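Local coordinates for protein L-ribulose 3-epimerase (PDB 3VYL) that catalyses the C3 epimerisation of ketoses, probably interconverting L-ribulose and L-xylulose, with a manganese ion bound in its TIM barrel, at residues A[3-9]-A[32-38]; A[65-71]-A[83-88]; A[71-75]-A[107-111]; A[101-107]-A[141-147]; A[134-138]-A[172-176]. All coordinates share one frame; numbering follows the deposited sequence.

Interaction 1 of 5, residues A[3-9]-A[32-38]; sequences RIGIHSF and FDLIEFS
The first beta-alpha-beta unit of the TIM barrel sets H7 beside E36, on parallel strands 4-7 and 34-37. The strand axes come within 4.7 Å and cross at -32°. E36 N donates to I6 O at 3.1 Å. The carbonyl of the same residue, E36 O, takes two bonds from S8, from its backbone N and its hydroxyl. S8 OG is held between its own N and carbonyl carbon (chi1 45°), which brings it to the carbonyl its backbone N also reaches. It meets E36 O at 2.7 Å, in the carbonyl plane and on a lone pair. E36 O also lies over one face of the H7 ring. The E36 carboxylate passes H7 obliquely, with OE2 3.6 Å from ND1 of H7.

At the other end, F32 folds its ring against I6. I6 CB sits over one face, 4.0 Å from the ring centroid, a CH-pi contact. I4 O lies at the ring edge and also accepts from D33 N at 3.1 Å. R3 reaches D33 with NE, which donates to D33 O at 3.3 Å from above the carbonyl plane. NE also forms a salt bridge to OD1 of D33, though that oxygen is doubtfully placed. An alanine at R3 would remove NE and would probably leave D33 O without this donor and the D33 carboxylate without its charged neighbour.

The polar end of E36 looks into the barrel. It is bonded to Y204, S64 and H206, and H206 binds manganese. E36 is a second-shell residue of the metal site, at the C-terminal mouth of a TIM barrel.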
# COMPACT_ATOMS: atom_id res chain seq x y z
N ARG A 3 24.93 12.71 -1.15
CA ARG A 3 24.35 13.83 -1.83
C ARG A 3 23.00 13.49 -2.28
O ARG A 3 22.71 12.37 -2.48
CB ARG A 3 25.22 14.20 -3.01
CG ARG A 3 26.25 15.22 -2.63
CD ARG A 3 25.70 15.84 -1.38
NE ARG A 3 26.22 17.15 -1.11
CZ ARG A 3 26.97 17.45 -0.07
NH1 ARG A 3 27.31 16.51 0.79
NH2 ARG A 3 27.38 18.68 0.10
N ILE A 4 22.14 14.46 -2.37
CA ILE A 4 20.87 14.27 -2.98
C ILE A 4 20.94 15.08 -4.22
O ILE A 4 21.09 16.27 -4.19
CB ILE A 4 19.75 14.73 -2.08
CG1 ILE A 4 19.80 13.92 -0.81
CG2 ILE A 4 18.42 14.49 -2.71
CD1 ILE A 4 18.48 13.84 -0.12
N GLY A 5 20.87 14.40 -5.32
CA GLY A 5 21.02 15.07 -6.61
C GLY A 5 19.77 15.22 -7.45
O GLY A 5 18.67 14.87 -7.04
N ILE A 6 19.98 15.76 -8.64
CA ILE A 6 18.93 15.96 -9.63
C ILE A 6 19.61 15.89 -11.01
O ILE A 6 20.76 16.29 -11.16
CB ILE A 6 18.22 17.32 -9.41
CG1 ILE A 6 16.99 17.47 -10.32
CG2 ILE A 6 19.19 18.49 -9.56
CD1 ILE A 6 16.11 18.66 -9.99
N HIS A 7 18.91 15.34 -11.99
CA HIS A 7 19.45 15.23 -13.34
C HIS A 7 19.36 16.55 -14.05
O HIS A 7 18.33 17.21 -14.02
CB HIS A 7 18.70 14.17 -14.13
CG HIS A 7 19.44 13.68 -15.34
ND1 HIS A 7 19.87 12.40 -15.46
CD2 HIS A 7 19.85 14.34 -16.50
CE1 HIS A 7 20.51 12.26 -16.64
NE2 HIS A 7 20.50 13.44 -17.27
N SER A 8 20.45 16.96 -14.70
CA SER A 8 20.51 18.24 -15.41
C SER A 8 19.31 18.45 -16.34
O SER A 8 18.77 19.56 -16.44
CB SER A 8 21.82 18.40 -16.20
OG SER A 8 22.16 17.23 -16.93
N PHE A 9 18.88 17.37 -16.98
CA PHE A 9 17.83 17.44 -17.99
C PHE A 9 16.46 17.80 -17.45
O PHE A 9 15.53 17.97 -18.22
CB PHE A 9 17.76 16.17 -18.83
CG PHE A 9 18.97 15.93 -19.70
CD1 PHE A 9 19.97 16.89 -19.83
CD2 PHE A 9 19.09 14.75 -20.42
CE1 PHE A 9 21.08 16.67 -20.64
CE2 PHE A 9 20.19 14.52 -21.23
CZ PHE A 9 21.19 15.48 -21.34
N PHE A 32 19.07 21.06 -3.80
CA PHE A 32 19.82 19.85 -4.08
C PHE A 32 21.30 20.14 -3.92
O PHE A 32 21.69 21.29 -3.94
CB PHE A 32 19.52 19.36 -5.50
CG PHE A 32 18.14 18.79 -5.65
CD1 PHE A 32 17.92 17.42 -5.50
CD2 PHE A 32 17.05 19.62 -5.92
CE1 PHE A 32 16.64 16.90 -5.62
CE2 PHE A 32 15.77 19.11 -6.05
CZ PHE A 32 15.56 17.74 -5.91
N ASP A 33 22.12 19.11 -3.76
CA ASP A 33 23.56 19.35 -3.65
C ASP A 33 24.42 18.38 -4.46
O ASP A 33 25.60 18.18 -4.18
CB ASP A 33 24.01 19.47 -2.19
CG ASP A 33 23.39 18.41 -1.30
OD1 ASP A 33 23.51 17.20 -1.63
OD2 ASP A 33 22.79 18.79 -0.26
N LEU A 34 23.81 17.79 -5.48
CA LEU A 34 24.56 17.16 -6.56
C LEU A 34 23.90 17.52 -7.89
O LEU A 34 22.73 17.92 -7.92
CB LEU A 34 24.64 15.65 -6.36
CG LEU A 34 25.46 14.83 -7.35
CD1 LEU A 34 26.28 13.78 -6.61
CD2 LEU A 34 24.56 14.17 -8.38
N ILE A 35 24.68 17.42 -8.97
CA ILE A 35 24.16 17.56 -10.33
C ILE A 35 24.62 16.39 -11.18
O ILE A 35 25.79 15.99 -11.12
CB ILE A 35 24.52 18.93 -11.00
CG1 ILE A 35 23.75 19.15 -12.31
CG2 ILE A 35 26.02 19.07 -11.23
CD1 ILE A 35 22.26 19.37 -12.15
N GLU A 36 23.69 15.82 -11.93
CA GLU A 36 24.01 14.76 -12.86
C GLU A 36 23.94 15.29 -14.29
O GLU A 36 22.92 15.85 -14.72
CB GLU A 36 23.04 13.59 -12.66
CG GLU A 36 23.28 12.35 -13.52
CD GLU A 36 22.37 11.21 -13.10
OE1 GLU A 36 21.79 11.32 -12.00
OE2 GLU A 36 22.23 10.22 -13.85
N PHE A 37 25.00 15.09 -15.04
CA PHE A 37 25.07 15.52 -16.41
C PHE A 37 25.09 14.29 -17.25
O PHE A 37 25.71 13.37 -16.89
CB PHE A 37 26.34 16.32 -16.63
CG PHE A 37 26.27 17.72 -16.10
CD1 PHE A 37 25.36 18.59 -16.58
CD2 PHE A 37 27.14 18.13 -15.15
CE1 PHE A 37 25.28 19.86 -16.11
CE2 PHE A 37 27.09 19.40 -14.69
CZ PHE A 37 26.16 20.26 -15.16
N SER A 38 24.30 14.26 -18.32
CA SER A 38 24.29 13.18 -19.30
C SER A 38 25.42 12.95 -20.27
O SER A 38 25.74 11.83 -20.56
CB SER A 38 23.11 13.34 -20.20
OG SER A 38 23.57 13.34 -21.56

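Interaction 2 of 5, residues A[65-71]-A[83-88]; sequences IGLPADG and RGVEIL
I87 is the centre of this contact and makes its closest contacts with two branches. Its CG2 packs 3.7 Å from CD1 of I65. Its CD1 rests against the P68 ring, 3.7 Å from CG. CG1 lies anti to the carbonyl carbon (chi1 -73°), which sends CD1 to P68 and leaves CG2 facing I65. Beside it, L67 and L88 meet at about a right angle, with CD2 of L67 3.7 Å from CD1 of L88. These pairings are all apolar. No hydrogen bond crosses between 65-71 and 83-88.

Further along, G71 O lies close to CA of G84; both residues are glycines, and a CB on either would probably clash here. R83 lays its CB 3.8 Å from D70 O. Its guanidinium stays on the helix, with CG1 of I87 over the centre of one face. D70 and R83 carry opposite charges, but OD2 of D70 is 5.2 Å from NE of R83, so they do not pair.

Behind these contacts stand backbone bonds. G71 N donates to P68 O at 2.8 Å, which closes a turn at 68-71. L88 N donates to G84 O at 2.8 Å within the helix.

I73 lies against both L67 and L88. L130 and V133 of helix 120-139 cover L88. Strand 60-66 pairs through I65 with strand 102-104, and helix 78-98 packs beside this end of the strand.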
# COMPACT_ATOMS: atom_id res chain seq x y z
N ILE A 65 25.29 8.17 -18.88
CA ILE A 65 25.02 8.11 -20.32
C ILE A 65 24.24 6.84 -20.62
O ILE A 65 24.05 5.98 -19.74
CB ILE A 65 26.32 8.12 -21.15
CG1 ILE A 65 27.15 6.86 -20.87
CG2 ILE A 65 27.14 9.37 -20.89
CD1 ILE A 65 28.16 6.54 -21.95
N GLY A 66 23.79 6.72 -21.87
CA GLY A 66 23.24 5.48 -22.39
C GLY A 66 23.96 5.19 -23.68
O GLY A 66 23.91 6.00 -24.60
N LEU A 67 24.66 4.06 -23.76
CA LEU A 67 25.43 3.73 -24.96
C LEU A 67 24.54 3.80 -26.20
O LEU A 67 23.38 3.41 -26.13
CB LEU A 67 26.10 2.35 -24.85
CG LEU A 67 27.34 2.19 -23.95
CD1 LEU A 67 27.76 0.73 -23.84
CD2 LEU A 67 28.51 3.03 -24.46
N PRO A 68 25.08 4.33 -27.32
CA PRO A 68 24.34 4.34 -28.59
C PRO A 68 24.36 2.97 -29.25
O PRO A 68 25.23 2.17 -28.95
CB PRO A 68 25.11 5.35 -29.45
CG PRO A 68 26.49 5.32 -28.89
CD PRO A 68 26.35 5.08 -27.42
N ALA A 69 23.38 2.70 -30.11
CA ALA A 69 23.35 1.46 -30.88
C ALA A 69 24.64 1.37 -31.68
O ALA A 69 25.19 0.30 -31.90
CB ALA A 69 22.14 1.44 -31.81
N ASP A 70 25.11 2.56 -32.07
CA ASP A 70 26.40 2.78 -32.71
C ASP A 70 27.61 2.31 -31.88
O ASP A 70 28.64 1.94 -32.43
CB ASP A 70 26.53 4.28 -32.98
CG ASP A 70 27.60 4.59 -34.00
OD1 ASP A 70 27.97 3.67 -34.75
OD2 ASP A 70 28.06 5.75 -34.04
N GLY A 71 27.45 2.31 -30.57
CA GLY A 71 28.48 1.94 -29.65
C GLY A 71 28.13 0.88 -28.65
O GLY A 71 28.47 1.02 -27.53
N ARG A 83 33.85 1.12 -30.45
CA ARG A 83 33.27 2.46 -30.33
C ARG A 83 32.68 2.65 -28.92
O ARG A 83 32.86 3.70 -28.30
CB ARG A 83 32.25 2.72 -31.44
CG ARG A 83 31.77 4.16 -31.58
CD ARG A 83 32.91 5.15 -31.39
NE ARG A 83 32.44 6.53 -31.26
CZ ARG A 83 33.09 7.49 -30.59
NH1 ARG A 83 34.24 7.21 -29.98
NH2 ARG A 83 32.59 8.72 -30.53
N GLY A 84 32.03 1.62 -28.39
CA GLY A 84 31.56 1.63 -27.01
C GLY A 84 32.66 1.93 -26.00
O GLY A 84 32.61 2.94 -25.29
N VAL A 85 33.67 1.06 -25.96
CA VAL A 85 34.80 1.25 -25.06
C VAL A 85 35.36 2.67 -25.15
O VAL A 85 35.65 3.29 -24.13
CB VAL A 85 35.91 0.20 -25.30
CG1 VAL A 85 37.11 0.46 -24.40
CG2 VAL A 85 35.39 -1.20 -25.05
N GLU A 86 35.48 3.21 -26.36
CA GLU A 86 36.01 4.57 -26.52
C GLU A 86 35.07 5.64 -25.96
O GLU A 86 35.54 6.67 -25.45
CB GLU A 86 36.42 4.86 -27.97
CG GLU A 86 37.13 6.21 -28.20
CD GLU A 86 38.41 6.41 -27.38
OE1 GLU A 86 39.06 5.41 -26.97
OE2 GLU A 86 38.80 7.58 -27.17
N ILE A 87 33.76 5.42 -26.06
CA ILE A 87 32.79 6.33 -25.43
C ILE A 87 32.91 6.24 -23.91
O ILE A 87 32.89 7.26 -23.21
CB ILE A 87 31.34 6.08 -25.89
CG1 ILE A 87 31.15 6.55 -27.34
CG2 ILE A 87 30.35 6.80 -24.98
CD1 ILE A 87 30.03 5.86 -28.08
N LEU A 88 33.04 5.01 -23.40
CA LEU A 88 33.24 4.77 -21.98
C LEU A 88 34.48 5.48 -21.42
O LEU A 88 34.38 6.21 -20.43
CB LEU A 88 33.31 3.26 -21.71
CG LEU A 88 32.09 2.50 -21.17
CD1 LEU A 88 30.76 3.16 -21.50
CD2 LEU A 88 32.12 1.07 -21.68

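Interaction 3 of 5, residues A[71-75]-A[107-111]; sequences GDISS and LSAGH
The D72 carboxylate is the flat group of this contact: G110 N lies over one face of it, and A109 CA is on the same side, beyond the OD1 rim. G110 N donates to OD2 of D72 at 3.1 Å. The donor comes from above the carboxylate plane, and the bond is weak (147° at the hydrogen). A109 CA is 3.5 Å from OD1 of D72. S74 N lies on the other side of the plane and donates to OD1, closing an Asx turn, although the place of OD1 is less sure. The D72 side chain extends anti to its N (chi1 -178°), which carries the carboxylate across to 107-111.

I73 and S74 fill in beside it. I73 runs its CG1 branch toward the carbonyls of the facing loop: CG1 is 3.9 Å from S108 O, and CD1 lies against L107 O. S74 OG touches CB of A109 at 3.6 Å. S108 O has a firmer partner in the hydroxyl of S126.

The first loop keeps its shape through a type I turn, in which S75 N donates to D72 O at 2.9 Å. R125 of helix 120-139 bonds to S74 O, and S126 packs on I73 and S74.

The two loops follow strands 60-66 and 102-104. An Asx turn set in a type I turn here joins neighbouring beta-alpha loops at the C-terminal rim of a TIM barrel.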
# COMPACT_ATOMS: atom_id res chain seq x y z
N GLY A 71 27.45 2.31 -30.57
CA GLY A 71 28.48 1.94 -29.65
C GLY A 71 28.13 0.88 -28.65
O GLY A 71 28.47 1.02 -27.53
N ASP A 72 27.46 -0.18 -29.03
CA ASP A 72 27.12 -1.18 -28.06
C ASP A 72 28.21 -2.20 -27.80
O ASP A 72 28.51 -3.04 -28.62
CB ASP A 72 25.88 -1.90 -28.52
CG ASP A 72 25.43 -2.92 -27.56
OD1 ASP A 72 26.20 -3.23 -26.67
OD2 ASP A 72 24.32 -3.40 -27.66
N ILE A 73 28.71 -2.20 -26.58
CA ILE A 73 29.82 -3.01 -26.14
C ILE A 73 29.51 -4.48 -26.03
O ILE A 73 30.37 -5.26 -25.75
CB ILE A 73 30.40 -2.54 -24.80
CG1 ILE A 73 29.38 -2.63 -23.70
CG2 ILE A 73 30.83 -1.11 -24.89
CD1 ILE A 73 29.94 -2.15 -22.40
N SER A 74 28.25 -4.82 -26.13
CA SER A 74 27.83 -6.20 -26.20
C SER A 74 27.74 -6.74 -27.60
O SER A 74 27.52 -7.89 -27.77
CB SER A 74 26.49 -6.35 -25.52
OG SER A 74 25.63 -5.34 -25.95
N SER A 75 27.92 -5.89 -28.57
CA SER A 75 27.78 -6.31 -29.93
C SER A 75 28.84 -7.28 -30.40
O SER A 75 29.97 -7.22 -29.99
CB SER A 75 27.78 -5.11 -30.82
OG SER A 75 27.77 -5.54 -32.14
N LEU A 107 25.40 1.19 -19.33
CA LEU A 107 26.79 1.05 -19.55
C LEU A 107 27.06 -0.32 -20.03
O LEU A 107 28.16 -0.64 -20.35
CB LEU A 107 27.48 1.23 -18.23
CG LEU A 107 28.08 2.56 -17.85
CD1 LEU A 107 27.18 3.73 -18.04
CD2 LEU A 107 28.52 2.51 -16.42
N SER A 108 26.05 -1.15 -20.06
CA SER A 108 26.25 -2.57 -20.34
C SER A 108 25.82 -3.04 -21.73
O SER A 108 26.13 -4.16 -22.12
CB SER A 108 25.48 -3.39 -19.31
OG SER A 108 24.27 -2.73 -18.96
N ALA A 109 25.09 -2.20 -22.44
CA ALA A 109 24.50 -2.56 -23.72
C ALA A 109 23.83 -1.33 -24.31
O ALA A 109 23.77 -0.28 -23.65
CB ALA A 109 23.49 -3.68 -23.53
N GLY A 110 23.34 -1.42 -25.54
CA GLY A 110 22.71 -0.25 -26.16
C GLY A 110 21.46 0.20 -25.41
O GLY A 110 20.65 -0.63 -25.01
N HIS A 111 21.33 1.51 -25.22
CA HIS A 111 20.09 2.14 -24.72
C HIS A 111 19.02 2.18 -25.78
O HIS A 111 19.12 2.92 -26.77
CB HIS A 111 20.37 3.56 -24.22
CG HIS A 111 19.20 4.22 -23.51
ND1 HIS A 111 19.12 5.55 -23.30
CD2 HIS A 111 18.04 3.67 -22.96
CE1 HIS A 111 17.99 5.84 -22.64
NE2 HIS A 111 17.32 4.69 -22.44

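Interaction 4 of 5, residues A[101-107]-A[141-147]; sequences RKVAGIL and GVTLNLE. With MN (manganese (II) ion), chain I.
The tight part of this contact is the parallel pairing of V103 with T143, L144 and N145. V103 N donates to T143 O at 3.1 Å, nearly along the C=O axis. N145 N then donates to V103 O at 3.0 Å and is almost straight (179°). At the N-terminal end of the pairing, T143 N donates to R101 O. G105 turns a corner with positive phi, yet its O still accepts from E147 N at 2.7 Å. L107 packs CB on CD1 of L146 at 4.1 Å.

The loose end is at R101 and G141, which are exposed. Elsewhere water bridges buried polar groups. On the sheet face that carries K102 and T143, opposite V103 and L144, these two side chains lie side by side, pointing the same way. One water accepts from K102 NZ at 2.7 Å and from N145 ND2 at 2.6 Å, and bonds to T143 OG1. K102 NZ also holds G203 O and D236. A second water links L107 N to E147 O.

The extended E147 side chain puts OE2 2.1 Å from manganese. D180, H206 and E241 complete the protein ligands.

Strand 102-104 pairs with strand 60-66 on its other edge. V103 and V142 pack on helix 78-98, and L144 on helix 120-139.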
# COMPACT_ATOMS: atom_id res chain seq x y z
N ARG A 101 32.94 11.26 -8.85
CA ARG A 101 33.36 9.92 -8.42
C ARG A 101 32.59 8.79 -9.11
O ARG A 101 33.04 7.64 -9.11
CB ARG A 101 33.27 9.82 -6.88
CG ARG A 101 32.28 10.80 -6.25
CD ARG A 101 32.66 11.22 -4.83
NE ARG A 101 32.13 10.39 -3.73
CZ ARG A 101 31.04 9.60 -3.76
NH1 ARG A 101 30.30 9.49 -4.85
NH2 ARG A 101 30.70 8.91 -2.68
N LYS A 102 31.46 9.12 -9.72
CA LYS A 102 30.59 8.12 -10.36
C LYS A 102 30.33 8.34 -11.86
O LYS A 102 29.93 9.43 -12.29
CB LYS A 102 29.22 8.06 -9.65
CG LYS A 102 29.27 7.92 -8.14
CD LYS A 102 27.87 7.84 -7.56
CE LYS A 102 27.90 7.58 -6.06
NZ LYS A 102 28.46 6.24 -5.71
N VAL A 103 30.54 7.28 -12.64
CA VAL A 103 29.99 7.17 -14.00
C VAL A 103 28.83 6.18 -13.95
O VAL A 103 29.03 4.99 -13.65
CB VAL A 103 31.03 6.71 -15.04
CG1 VAL A 103 30.37 6.46 -16.39
CG2 VAL A 103 32.14 7.74 -15.21
N ALA A 104 27.64 6.63 -14.31
CA ALA A 104 26.43 5.82 -14.24
C ALA A 104 25.65 5.75 -15.56
O ALA A 104 26.07 6.25 -16.54
CB ALA A 104 25.56 6.33 -13.11
N GLY A 105 24.50 5.10 -15.57
CA GLY A 105 23.72 5.00 -16.78
C GLY A 105 23.73 3.63 -17.36
O GLY A 105 24.05 2.69 -16.70
N ILE A 106 23.32 3.53 -18.61
CA ILE A 106 23.32 2.25 -19.28
C ILE A 106 24.64 2.06 -19.93
O ILE A 106 24.96 2.66 -20.90
CB ILE A 106 22.22 2.19 -20.33
CG1 ILE A 106 20.95 2.81 -19.80
CG2 ILE A 106 21.90 0.77 -20.69
CD1 ILE A 106 19.76 2.32 -20.54
N LEU A 107 25.40 1.19 -19.33
CA LEU A 107 26.79 1.05 -19.55
C LEU A 107 27.06 -0.32 -20.03
O LEU A 107 28.16 -0.64 -20.35
CB LEU A 107 27.48 1.23 -18.23
CG LEU A 107 28.08 2.56 -17.85
CD1 LEU A 107 27.18 3.73 -18.04
CD2 LEU A 107 28.52 2.51 -16.42
N GLY A 141 40.00 7.31 -10.43
CA GLY A 141 39.33 7.62 -9.16
C GLY A 141 37.82 7.69 -9.28
O GLY A 141 37.18 8.58 -8.69
N VAL A 142 37.25 6.77 -10.05
CA VAL A 142 35.80 6.73 -10.31
C VAL A 142 35.23 5.32 -10.35
O VAL A 142 35.87 4.37 -10.82
CB VAL A 142 35.37 7.49 -11.60
CG1 VAL A 142 35.79 8.96 -11.55
CG2 VAL A 142 35.88 6.81 -12.86
N THR A 143 34.00 5.18 -9.86
CA THR A 143 33.30 3.90 -9.86
C THR A 143 32.43 3.75 -11.11
O THR A 143 31.99 4.75 -11.68
CB THR A 143 32.41 3.80 -8.62
OG1 THR A 143 31.59 4.98 -8.55
CG2 THR A 143 33.27 3.72 -7.36
N LEU A 144 32.21 2.52 -11.56
CA LEU A 144 31.22 2.26 -12.61
C LEU A 144 29.93 1.70 -11.99
O LEU A 144 29.93 0.65 -11.34
CB LEU A 144 31.74 1.29 -13.67
CG LEU A 144 32.92 1.54 -14.63
CD1 LEU A 144 33.04 0.38 -15.62
CD2 LEU A 144 32.86 2.87 -15.38
N ASN A 145 28.82 2.41 -12.19
CA ASN A 145 27.53 1.96 -11.71
C ASN A 145 26.60 1.63 -12.86
O ASN A 145 26.16 2.51 -13.60
CB ASN A 145 26.90 3.00 -10.78
CG ASN A 145 27.92 3.61 -9.84
OD1 ASN A 145 28.74 4.43 -10.26
ND2 ASN A 145 27.89 3.20 -8.57
N LEU A 146 26.32 0.34 -13.00
CA LEU A 146 25.52 -0.21 -14.08
C LEU A 146 24.03 0.05 -13.88
O LEU A 146 23.44 -0.51 -12.95
CB LEU A 146 25.77 -1.71 -14.14
CG LEU A 146 26.81 -2.26 -15.11
CD1 LEU A 146 28.09 -1.44 -15.19
CD2 LEU A 146 27.10 -3.71 -14.76
N GLU A 147 23.41 0.90 -14.73
CA GLU A 147 21.97 1.14 -14.58
C GLU A 147 21.17 -0.04 -15.07
O GLU A 147 21.40 -0.58 -16.15
CB GLU A 147 21.45 2.44 -15.21
CG GLU A 147 20.09 2.85 -14.63
CD GLU A 147 19.54 4.19 -15.11
OE1 GLU A 147 20.22 4.91 -15.86
OE2 GLU A 147 18.41 4.55 -14.73
MN MN I . 17.60 6.46 -14.44
O HOH W 1 29.52 3.91 -6.61
O HOH W 2 24.10 -0.48 -17.32
O HOH W 3 17.35 6.58 -16.79

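Interaction 5 of 5, residues A[134-138]-A[172-176]; sequences AETAK and SDNIF
Hydrogen bonding centres on A134 O, which N174 reaches from the loop before strand 175-180. N174 ND2 donates to it at 3.2 Å, nearly straight (170°). The oxygen lies in the amide plane of N174, while the donor is tilted 20° from the carbonyl plane. K138 N bonds to the same oxygen at 2.8 Å, the normal helical bond, from the opposite face. N174 has CG anti to its backbone N (chi1 -159°), which sends the amide toward the helix. ND2 also donates to V142 O. A leucine at N174 could make neither bond and would probably leave V142 O without this donor and A134 O with its helical partner alone.

One salt bridge joins K138 NZ to OD2 of D173 at 3.1 Å, on the lone pair facing the other carboxylate oxygen. The two side chains cross obliquely at the exposed edge.

A134 CB sits 3.7 Å from CG1 of I175, the one apolar pair. Alanine methyls also touch polar atoms: A134 CB lies 3.6 Å from OG of S172, and A137 CB 3.7 Å from ND2 of N174. The S172 hydroxyl accepts from N174 N at 2.8 Å, an ST turn.

Helix 120-139 packs here beside the start of strand 175-180, which pairs with strand 143-147. I175 also meets helix 160-170, and A137 meets I92 of helix 78-98.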
# COMPACT_ATOMS: atom_id res chain seq x y z
N ALA A 134 36.55 -0.90 -16.06
CA ALA A 134 36.52 -0.66 -14.61
C ALA A 134 37.90 -0.35 -14.05
O ALA A 134 38.05 0.50 -13.16
CB ALA A 134 35.90 -1.85 -13.89
N GLU A 135 38.92 -1.04 -14.57
CA GLU A 135 40.30 -0.74 -14.20
C GLU A 135 40.68 0.69 -14.59
O GLU A 135 41.27 1.42 -13.78
CB GLU A 135 41.29 -1.75 -14.80
CG GLU A 135 41.13 -3.19 -14.31
CD GLU A 135 40.94 -3.30 -12.80
OE1 GLU A 135 41.72 -2.66 -12.03
OE2 GLU A 135 40.02 -4.03 -12.38
N THR A 136 40.32 1.09 -15.82
CA THR A 136 40.55 2.45 -16.29
C THR A 136 39.87 3.42 -15.34
O THR A 136 40.45 4.44 -14.95
CB THR A 136 39.99 2.68 -17.71
OG1 THR A 136 40.69 1.87 -18.65
CG2 THR A 136 40.11 4.15 -18.11
N ALA A 137 38.64 3.08 -14.96
CA ALA A 137 37.84 3.92 -14.07
C ALA A 137 38.48 4.04 -12.68
O ALA A 137 38.56 5.14 -12.12
CB ALA A 137 36.42 3.38 -13.98
N LYS A 138 38.95 2.91 -12.15
CA LYS A 138 39.61 2.91 -10.84
C LYS A 138 40.79 3.89 -10.83
O LYS A 138 40.83 4.81 -10.00
CB LYS A 138 40.09 1.50 -10.45
CG LYS A 138 40.34 1.33 -8.96
CD LYS A 138 41.11 0.06 -8.63
CE LYS A 138 40.20 -1.17 -8.63
NZ LYS A 138 40.76 -2.29 -7.82
N SER A 172 35.08 -7.89 -11.19
CA SER A 172 35.55 -6.60 -10.72
C SER A 172 35.03 -6.20 -9.34
O SER A 172 34.00 -6.70 -8.87
CB SER A 172 35.22 -5.50 -11.72
OG SER A 172 35.57 -4.24 -11.18
N ASP A 173 35.76 -5.30 -8.70
CA ASP A 173 35.34 -4.64 -7.48
C ASP A 173 35.22 -3.12 -7.66
O ASP A 173 35.27 -2.36 -6.69
CB ASP A 173 36.28 -4.98 -6.32
CG ASP A 173 37.74 -4.64 -6.63
OD1 ASP A 173 38.60 -5.53 -6.42
OD2 ASP A 173 38.03 -3.50 -7.08
N ASN A 174 35.10 -2.68 -8.92
CA ASN A 174 34.79 -1.28 -9.20
C ASN A 174 33.51 -1.14 -10.04
O ASN A 174 33.21 -0.08 -10.60
CB ASN A 174 35.97 -0.55 -9.84
CG ASN A 174 35.87 0.96 -9.68
OD1 ASN A 174 35.34 1.45 -8.69
ND2 ASN A 174 36.36 1.70 -10.68
N ILE A 175 32.76 -2.23 -10.12
CA ILE A 175 31.47 -2.20 -10.78
C ILE A 175 30.33 -2.42 -9.77
O ILE A 175 30.23 -3.48 -9.15
CB ILE A 175 31.40 -3.20 -11.96
CG1 ILE A 175 32.43 -2.81 -13.03
CG2 ILE A 175 30.00 -3.22 -12.56
CD1 ILE A 175 32.66 -3.88 -14.08
N PHE A 176 29.50 -1.40 -9.62
CA PHE A 176 28.35 -1.45 -8.72
C PHE A 176 27.03 -1.33 -9.48
O PHE A 176 27.01 -1.24 -10.71
CB PHE A 176 28.47 -0.36 -7.65
CG PHE A 176 29.72 -0.47 -6.83
CD1 PHE A 176 29.86 -1.48 -5.87
CD2 PHE A 176 30.77 0.44 -7.00
CE1 PHE A 176 31.02 -1.58 -5.11
CE2 PHE A 176 31.93 0.34 -6.24
CZ PHE A 176 32.05 -0.67 -5.30

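How the interactions relate
Four of the five contacts reach the eight-stranded parallel barrel; interaction 3 joins loops at its rim. Interaction 1 comes first along the chain and pairs the first two strands. Its centre is about 14 Å from that of interaction 4, and both reach the manganese site, one through a second-shell residue and one through a ligand. Interactions 2 and 3 share G71, with centres about 6 Å apart. Interactions 3 and 4 share L107. Interactions 2 and 4 meet where strands 60-66 and 102-104 pair. Interactions 4 and 5 interleave along the chain, with centres about 9 Å apart, and meet between strands 143-147 and 175-180. They tie the barrel wall and its C-terminal loops together around the manganese site.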